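Glycosaminoglycan xylosylkinase (PDB 5XOM) probably phosphorylates xylose in the linker region of glycosaminoglycans, as a secretory-pathway kinase of the Fam20 family. Local coordinates at residues Ala137-Arg149 with Asp262-Gly274. Residues are numbered along the deposited sequence; the frame is centred on the assembly and turned at random.
Sequences AAFHLDRLLGFYR and DLIDTSIFDFLIG
Phe-269 drives the outer end of its ring against Ala-138 and Leu-141 of helix 137-144. Its CG stands anti to the backbone N (chi1 171°), which sends the ring out from helix 262-273 until CZ comes 3.4 Å from Ala-138 O; that oxygen sits at the ring edge, in its plane, and already accepts the helical bond from Asp-142 N. Leu-141 slides past the ring in the opposite sense, its CD2 touching both Phe-269 CE1 and Ile-273 CG2, the latter at 3.7 Å. One turn on, Leu-145 and Leu-272 meet tip to tip through their CD1 methyls. The axes of helices 137-144 and 262-273 come within 11.1 Å, their N-to-C directions 133° apart, a wide spacing consistent with the Phe and Leu side chains between them. This packing lies in the kinase-like core of the Fam20 fold, and joins helix 132-144 to helix 259-273, the latter within the family's C-terminal region. Beyond the Schellman turn at Gly-146, Phe-147 crosses Asp-265 obliquely, its CE1 3.8 Å from Asp-265 CG, while CE2 meets Phe-269 CB. Phe-147 CD1 also covers one face of the Arg-149 guanidinium. Arg-149 NH1 donates to the anti lone pair of Asp-265 OD2 at 3.0 Å (151°), and NH2 adds a weak bond to the same oxygen. Asp-262 contributes charge alone, its OD1 a long 3.9 Å from NH1 and well off the guanidinium plane. Arg-322 pairs with both aspartates, Arg-60 also binds Asp-262, and Thr-325 holds Asp-265 OD1. A methionine in place of Arg-149 would probably deprive Asp-265 of one cationic partner and break the water link from NH1 to Thr-266 OG1. At the other end of Arg-149, its backbone N reaches the syn lone pair of Asp-142 OD2 at 2.9 Å, tying the loop back to the helix.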
ATOM      1  N   ALA A 137      12.819  14.271  10.597  1.00 18.05           N
ATOM      2  CA  ALA A 137      11.578  15.033  10.652  1.00 21.05           C
ATOM      3  C   ALA A 137      11.128  15.456   9.258  1.00 21.39           C
ATOM      4  O   ALA A 137       9.937  15.392   8.939  1.00 20.67           O
ATOM      5  CB  ALA A 137      11.745  16.247  11.559  1.00 17.81           C
ATOM      6  N   ALA A 138      12.068  15.875   8.408  1.00 24.99           N
ATOM      7  CA  ALA A 138      11.700  16.318   7.067  1.00 22.22           C
ATOM      8  C   ALA A 138      11.133  15.169   6.237  1.00 20.84           C
ATOM      9  O   ALA A 138      10.203  15.364   5.448  1.00 21.07           O
ATOM     10  CB  ALA A 138      12.913  16.934   6.369  1.00 18.81           C
ATOM     11  N   PHE A 139      11.673  13.961   6.403  1.00 24.28           N
ATOM     12  CA  PHE A 139      11.152  12.836   5.640  1.00 22.86           C
ATOM     13  C   PHE A 139       9.713  12.513   6.037  1.00 19.45           C
ATOM     14  O   PHE A 139       8.849  12.344   5.170  1.00 24.75           O
ATOM     15  CB  PHE A 139      12.059  11.617   5.812  1.00 21.45           C
ATOM     16  CG  PHE A 139      11.366  10.315   5.572  1.00 23.69           C
ATOM     17  CD1 PHE A 139      10.924   9.964   4.304  1.00 23.33           C
ATOM     18  CD2 PHE A 139      11.162   9.430   6.618  1.00 20.20           C
ATOM     19  CE1 PHE A 139      10.280   8.759   4.089  1.00 26.36           C
ATOM     20  CE2 PHE A 139      10.522   8.224   6.413  1.00 24.51           C
ATOM     21  CZ  PHE A 139      10.079   7.887   5.148  1.00 26.86           C
ATOM     22  N   HIS A 140       9.418  12.471   7.336  1.00 18.05           N
ATOM     23  CA  HIS A 140       8.046  12.168   7.733  1.00 22.34           C
ATOM     24  C   HIS A 140       7.096  13.305   7.399  1.00 20.08           C
ATOM     25  O   HIS A 140       5.926  13.059   7.087  1.00 23.80           O
ATOM     26  CB  HIS A 140       7.979  11.826   9.216  1.00 18.24           C
ATOM     27  CG  HIS A 140       8.586  10.503   9.531  1.00 25.22           C
ATOM     28  ND1 HIS A 140       7.970   9.314   9.206  1.00 17.66           N
ATOM     29  CD2 HIS A 140       9.764  10.174  10.109  1.00 21.46           C
ATOM     30  CE1 HIS A 140       8.741   8.307   9.579  1.00 17.57           C
ATOM     31  NE2 HIS A 140       9.834   8.803  10.130  1.00 19.44           N
ATOM     32  N   LEU A 141       7.564  14.551   7.448  1.00 19.59           N
ATOM     33  CA  LEU A 141       6.677  15.636   7.065  1.00 18.92           C
ATOM     34  C   LEU A 141       6.402  15.605   5.567  1.00 21.59           C
ATOM     35  O   LEU A 141       5.313  15.983   5.128  1.00 19.76           O
ATOM     36  CB  LEU A 141       7.264  16.985   7.481  1.00 19.48           C
ATOM     37  CG  LEU A 141       6.488  18.179   6.943  1.00 24.11           C
ATOM     38  CD1 LEU A 141       5.251  18.366   7.811  1.00 26.96           C
ATOM     39  CD2 LEU A 141       7.321  19.455   6.923  1.00 29.08           C
ATOM     40  N   ASP A 142       7.364  15.121   4.783  1.00 22.08           N
ATOM     41  CA  ASP A 142       7.172  15.002   3.340  1.00 25.21           C
ATOM     42  C   ASP A 142       6.055  14.014   3.015  1.00 27.45           C
ATOM     43  O   ASP A 142       5.241  14.262   2.119  1.00 28.32           O
ATOM     44  CB  ASP A 142       8.488  14.564   2.695  1.00 24.06           C
ATOM     45  CG  ASP A 142       8.320  14.080   1.267  1.00 29.01           C
ATOM     46  OD1 ASP A 142       8.065  12.874   1.067  1.00 28.45           O
ATOM     47  OD2 ASP A 142       8.464  14.897   0.338  1.00 29.14           O
ATOM     48  N   ARG A 143       5.963  12.917   3.777  1.00 22.57           N
ATOM     49  CA  ARG A 143       4.848  11.986   3.609  1.00 26.02           C
ATOM     50  C   ARG A 143       3.556  12.566   4.172  1.00 26.23           C
ATOM     51  O   ARG A 143       2.493  12.443   3.552  1.00 29.16           O
ATOM     52  CB  ARG A 143       5.180  10.655   4.277  1.00 21.51           C
ATOM     53  CG  ARG A 143       6.478  10.058   3.787  1.00 22.10           C
ATOM     54  CD  ARG A 143       6.680   8.654   4.303  1.00 19.39           C
ATOM     55  NE  ARG A 143       5.716   7.731   3.709  1.00 28.56           N
ATOM     56  CZ  ARG A 143       4.799   7.068   4.404  1.00 36.87           C
ATOM     57  NH1 ARG A 143       4.729   7.213   5.722  1.00 42.23           N
ATOM     58  NH2 ARG A 143       3.959   6.250   3.788  1.00 36.64           N
ATOM     59  N   LEU A 144       3.630  13.210   5.344  1.00 23.66           N
ATOM     60  CA  LEU A 144       2.435  13.765   5.975  1.00 21.37           C
ATOM     61  C   LEU A 144       1.760  14.804   5.081  1.00 29.72           C
ATOM     62  O   LEU A 144       0.528  14.854   4.993  1.00 29.22           O
ATOM     63  CB  LEU A 144       2.796  14.374   7.334  1.00 21.66           C
ATOM     64  CG  LEU A 144       1.690  15.113   8.091  1.00 29.56           C
ATOM     65  CD1 LEU A 144       0.539  14.160   8.372  1.00 25.89           C
ATOM     66  CD2 LEU A 144       2.232  15.719   9.385  1.00 27.07           C
ATOM     67  N   LEU A 145       2.546  15.644   4.411  1.00 29.83           N
ATOM     68  CA  LEU A 145       1.970  16.650   3.531  1.00 29.33           C
ATOM     69  C   LEU A 145       1.617  16.111   2.151  1.00 26.92           C
ATOM     70  O   LEU A 145       1.091  16.871   1.329  1.00 26.26           O
ATOM     71  CB  LEU A 145       2.923  17.837   3.373  1.00 27.95           C
ATOM     72  CG  LEU A 145       3.295  18.644   4.613  1.00 35.45           C
ATOM     73  CD1 LEU A 145       4.436  19.602   4.288  1.00 29.67           C
ATOM     74  CD2 LEU A 145       2.073  19.385   5.155  1.00 30.76           C
ATOM     75  N   GLY A 146       1.883  14.834   1.876  1.00 26.93           N
ATOM     76  CA  GLY A 146       1.512  14.249   0.603  1.00 25.49           C
ATOM     77  C   GLY A 146       2.433  14.570  -0.549  1.00 33.68           C
ATOM     78  O   GLY A 146       2.047  14.370  -1.705  1.00 34.08           O
ATOM     79  N   PHE A 147       3.638  15.079  -0.280  1.00 32.52           N
ATOM     80  CA  PHE A 147       4.588  15.331  -1.360  1.00 30.19           C
ATOM     81  C   PHE A 147       5.215  14.029  -1.858  1.00 28.37           C
ATOM     82  O   PHE A 147       5.339  13.819  -3.067  1.00 24.09           O
ATOM     83  CB  PHE A 147       5.672  16.311  -0.899  1.00 25.53           C
ATOM     84  CG  PHE A 147       5.192  17.728  -0.750  1.00 29.06           C
ATOM     85  CD1 PHE A 147       4.442  18.333  -1.745  1.00 38.86           C
ATOM     86  CD2 PHE A 147       5.492  18.457   0.388  1.00 32.76           C
ATOM     87  CE1 PHE A 147       4.001  19.640  -1.611  1.00 32.98           C
ATOM     88  CE2 PHE A 147       5.057  19.767   0.527  1.00 27.02           C
ATOM     89  CZ  PHE A 147       4.308  20.356  -0.475  1.00 29.44           C
ATOM     90  N   TYR A 148       5.628  13.155  -0.935  1.00 24.86           N
ATOM     91  CA  TYR A 148       6.220  11.853  -1.256  1.00 25.96           C
ATOM     92  C   TYR A 148       7.453  11.982  -2.160  1.00 30.14           C
ATOM     93  O   TYR A 148       7.676  11.167  -3.056  1.00 29.88           O
ATOM     94  CB  TYR A 148       5.176  10.906  -1.872  1.00 29.39           C
ATOM     95  CG  TYR A 148       4.021  10.595  -0.925  1.00 26.79           C
ATOM     96  CD1 TYR A 148       4.213   9.791   0.195  1.00 23.07           C
ATOM     97  CD2 TYR A 148       2.748  11.114  -1.144  1.00 31.04           C
ATOM     98  CE1 TYR A 148       3.177   9.516   1.069  1.00 25.85           C
ATOM     99  CE2 TYR A 148       1.701  10.840  -0.271  1.00 26.28           C
ATOM    100  CZ  TYR A 148       1.922  10.043   0.830  1.00 29.86           C
ATOM    101  OH  TYR A 148       0.889   9.777   1.698  1.00 29.82           O
ATOM    102  N   ARG A 149       8.287  12.991  -1.897  1.00 25.13           N
ATOM    103  CA  ARG A 149       9.475  13.287  -2.693  1.00 26.69           C
ATOM    104  C   ARG A 149      10.778  13.141  -1.930  1.00 26.68           C
ATOM    105  O   ARG A 149      11.821  13.589  -2.431  1.00 26.22           O
ATOM    106  CB  ARG A 149       9.396  14.703  -3.242  1.00 29.03           C
ATOM    107  CG  ARG A 149       8.168  14.887  -4.007  1.00 39.03           C
ATOM    108  CD  ARG A 149       7.878  16.296  -4.405  1.00 31.25           C
ATOM    109  NE  ARG A 149       6.461  16.298  -4.706  1.00 33.43           N
ATOM    110  CZ  ARG A 149       5.773  17.325  -5.153  1.00 27.56           C
ATOM    111  NH1 ARG A 149       6.344  18.508  -5.405  1.00 27.24           N
ATOM    112  NH2 ARG A 149       4.480  17.156  -5.376  1.00 39.81           N
ATOM    113  N   ASP A 262       6.831  22.644  -9.040  1.00 33.16           N
ATOM    114  CA  ASP A 262       7.625  21.840  -8.113  1.00 33.20           C
ATOM    115  C   ASP A 262       8.436  22.730  -7.182  1.00 31.77           C
ATOM    116  O   ASP A 262       8.477  22.498  -5.968  1.00 30.11           O
ATOM    117  CB  ASP A 262       8.540  20.880  -8.875  1.00 34.19           C
ATOM    118  CG  ASP A 262       7.819  19.625  -9.353  1.00 38.29           C
ATOM    119  OD1 ASP A 262       6.583  19.526  -9.174  1.00 39.37           O
ATOM    120  OD2 ASP A 262       8.492  18.734  -9.909  1.00 37.91           O
ATOM    121  N   LEU A 263       9.099  23.754  -7.731  1.00 29.73           N
ATOM    122  CA  LEU A 263       9.899  24.628  -6.877  1.00 35.03           C
ATOM    123  C   LEU A 263       9.035  25.415  -5.903  1.00 34.34           C
ATOM    124  O   LEU A 263       9.487  25.740  -4.798  1.00 31.88           O
ATOM    125  CB  LEU A 263      10.739  25.592  -7.717  1.00 35.73           C
ATOM    126  CG  LEU A 263      11.801  24.994  -8.641  1.00 36.25           C
ATOM    127  CD1 LEU A 263      12.530  26.096  -9.396  1.00 33.99           C
ATOM    128  CD2 LEU A 263      12.786  24.129  -7.863  1.00 34.87           C
ATOM    129  N   ILE A 264       7.787  25.707  -6.275  1.00 32.40           N
ATOM    130  CA  ILE A 264       6.887  26.383  -5.349  1.00 30.21           C
ATOM    131  C   ILE A 264       6.441  25.427  -4.244  1.00 39.10           C
ATOM    132  O   ILE A 264       6.407  25.802  -3.063  1.00 35.29           O
ATOM    133  CB  ILE A 264       5.703  26.996  -6.118  1.00 29.83           C
ATOM    134  CG1 ILE A 264       6.221  28.034  -7.125  1.00 32.44           C
ATOM    135  CG2 ILE A 264       4.720  27.634  -5.156  1.00 35.74           C
ATOM    136  CD1 ILE A 264       5.158  28.664  -8.019  1.00 36.86           C
ATOM    137  N   ASP A 265       6.097  24.181  -4.601  1.00 27.23           N
ATOM    138  CA  ASP A 265       5.869  23.141  -3.596  1.00 29.03           C
ATOM    139  C   ASP A 265       7.039  23.055  -2.626  1.00 35.38           C
ATOM    140  O   ASP A 265       6.860  23.064  -1.401  1.00 30.25           O
ATOM    141  CB  ASP A 265       5.677  21.771  -4.261  1.00 35.31           C
ATOM    142  CG  ASP A 265       4.285  21.566  -4.839  1.00 41.99           C
ATOM    143  OD1 ASP A 265       3.374  22.366  -4.544  1.00 35.79           O
ATOM    144  OD2 ASP A 265       4.106  20.569  -5.576  1.00 40.78           O
ATOM    145  N   THR A 266       8.254  22.938  -3.170  1.00 29.53           N
ATOM    146  CA  THR A 266       9.431  22.723  -2.340  1.00 27.35           C
ATOM    147  C   THR A 266       9.776  23.959  -1.515  1.00 27.11           C
ATOM    148  O   THR A 266      10.356  23.831  -0.430  1.00 28.69           O
ATOM    149  CB  THR A 266      10.603  22.283  -3.222  1.00 31.82           C
ATOM    150  OG1 THR A 266      10.288  21.019  -3.821  1.00 31.83           O
ATOM    151  CG2 THR A 266      11.892  22.133  -2.413  1.00 27.98           C
ATOM    152  N   SER A 267       9.423  25.156  -1.995  1.00 29.22           N
ATOM    153  CA  SER A 267       9.657  26.347  -1.184  1.00 31.23           C
ATOM    154  C   SER A 267       8.739  26.374   0.030  1.00 28.45           C
ATOM    155  O   SER A 267       9.142  26.841   1.102  1.00 28.05           O
ATOM    156  CB  SER A 267       9.470  27.611  -2.023  1.00 33.06           C
ATOM    157  OG  SER A 267       8.097  27.892  -2.229  1.00 33.25           O
ATOM    158  N   ILE A 268       7.518  25.853  -0.108  1.00 26.78           N
ATOM    159  CA  ILE A 268       6.624  25.721   1.036  1.00 27.75           C
ATOM    160  C   ILE A 268       7.177  24.698   2.020  1.00 33.40           C
ATOM    161  O   ILE A 268       7.207  24.929   3.235  1.00 31.62           O
ATOM    162  CB  ILE A 268       5.210  25.338   0.560  1.00 25.69           C
ATOM    163  CG1 ILE A 268       4.548  26.520  -0.151  1.00 28.32           C
ATOM    164  CG2 ILE A 268       4.353  24.843   1.724  1.00 25.23           C
ATOM    165  CD1 ILE A 268       3.295  26.142  -0.911  1.00 30.96           C
ATOM    166  N   PHE A 269       7.630  23.553   1.504  1.00 29.78           N
ATOM    167  CA  PHE A 269       8.203  22.523   2.362  1.00 30.61           C
ATOM    168  C   PHE A 269       9.461  23.032   3.059  1.00 25.43           C
ATOM    169  O   PHE A 269       9.636  22.832   4.265  1.00 25.43           O
ATOM    170  CB  PHE A 269       8.489  21.279   1.518  1.00 22.46           C
ATOM    171  CG  PHE A 269       9.271  20.199   2.224  1.00 21.89           C
ATOM    172  CD1 PHE A 269       8.637  19.309   3.080  1.00 22.98           C
ATOM    173  CD2 PHE A 269      10.629  20.029   1.973  1.00 22.00           C
ATOM    174  CE1 PHE A 269       9.340  18.297   3.709  1.00 20.97           C
ATOM    175  CE2 PHE A 269      11.347  19.005   2.599  1.00 23.12           C
ATOM    176  CZ  PHE A 269      10.694  18.139   3.470  1.00 22.86           C
ATOM    177  N   ASP A 270      10.333  23.722   2.320  1.00 24.80           N
ATOM    178  CA  ASP A 270      11.550  24.258   2.921  1.00 27.87           C
ATOM    179  C   ASP A 270      11.247  25.352   3.935  1.00 31.25           C
ATOM    180  O   ASP A 270      11.964  25.488   4.936  1.00 24.96           O
ATOM    181  CB  ASP A 270      12.489  24.783   1.835  1.00 24.47           C
ATOM    182  CG  ASP A 270      13.274  23.669   1.157  1.00 34.36           C
ATOM    183  OD1 ASP A 270      13.464  22.598   1.787  1.00 33.33           O
ATOM    184  OD2 ASP A 270      13.705  23.857   0.001  1.00 32.51           O
ATOM    185  N   PHE A 271      10.204  26.142   3.686  1.00 29.94           N
ATOM    186  CA  PHE A 271       9.825  27.192   4.625  1.00 24.02           C
ATOM    187  C   PHE A 271       9.335  26.605   5.941  1.00 23.43           C
ATOM    188  O   PHE A 271       9.652  27.137   7.013  1.00 26.28           O
ATOM    189  CB  PHE A 271       8.763  28.098   4.008  1.00 29.01           C
ATOM    190  CG  PHE A 271       8.142  29.059   4.988  1.00 30.75           C
ATOM    191  CD1 PHE A 271       8.863  30.125   5.505  1.00 33.68           C
ATOM    192  CD2 PHE A 271       6.846  28.864   5.427  1.00 32.81           C
ATOM    193  CE1 PHE A 271       8.275  31.004   6.422  1.00 30.20           C
ATOM    194  CE2 PHE A 271       6.265  29.732   6.343  1.00 33.88           C
ATOM    195  CZ  PHE A 271       6.974  30.796   6.838  1.00 32.50           C
ATOM    196  N   LEU A 272       8.553  25.516   5.892  1.00 23.09           N
ATOM    197  CA  LEU A 272       8.054  24.928   7.135  1.00 28.17           C
ATOM    198  C   LEU A 272       9.182  24.363   7.989  1.00 25.61           C
ATOM    199  O   LEU A 272       9.133  24.452   9.220  1.00 21.98           O
ATOM    200  CB  LEU A 272       7.014  23.840   6.859  1.00 26.37           C
ATOM    201  CG  LEU A 272       5.795  24.246   6.038  1.00 32.33           C
ATOM    202  CD1 LEU A 272       5.160  23.012   5.401  1.00 29.18           C
ATOM    203  CD2 LEU A 272       4.811  25.026   6.919  1.00 25.46           C
ATOM    204  N   ILE A 273      10.200  23.760   7.365  1.00 30.43           N
ATOM    205  CA  ILE A 273      11.287  23.168   8.141  1.00 23.53           C
ATOM    206  C   ILE A 273      12.428  24.143   8.398  1.00 26.17           C
ATOM    207  O   ILE A 273      13.333  23.823   9.186  1.00 29.23           O
ATOM    208  CB  ILE A 273      11.819  21.885   7.467  1.00 25.11           C
ATOM    209  CG1 ILE A 273      12.511  22.200   6.137  1.00 20.81           C
ATOM    210  CG2 ILE A 273      10.679  20.881   7.277  1.00 20.22           C
ATOM    211  CD1 ILE A 273      13.096  20.968   5.452  1.00 21.35           C
ATOM    212  N   GLY A 274      12.402  25.326   7.791  1.00 25.40           N
ATOM    213  CA  GLY A 274      13.454  26.301   8.004  1.00 22.02           C
ATOM    214  C   GLY A 274      14.713  26.050   7.201  1.00 32.77           C
ATOM    215  O   GLY A 274      15.800  26.439   7.637  1.00 32.73           O
TER
HETATM  216  O   HOH W   1       9.134  19.273  -5.883  1.00 29.41           O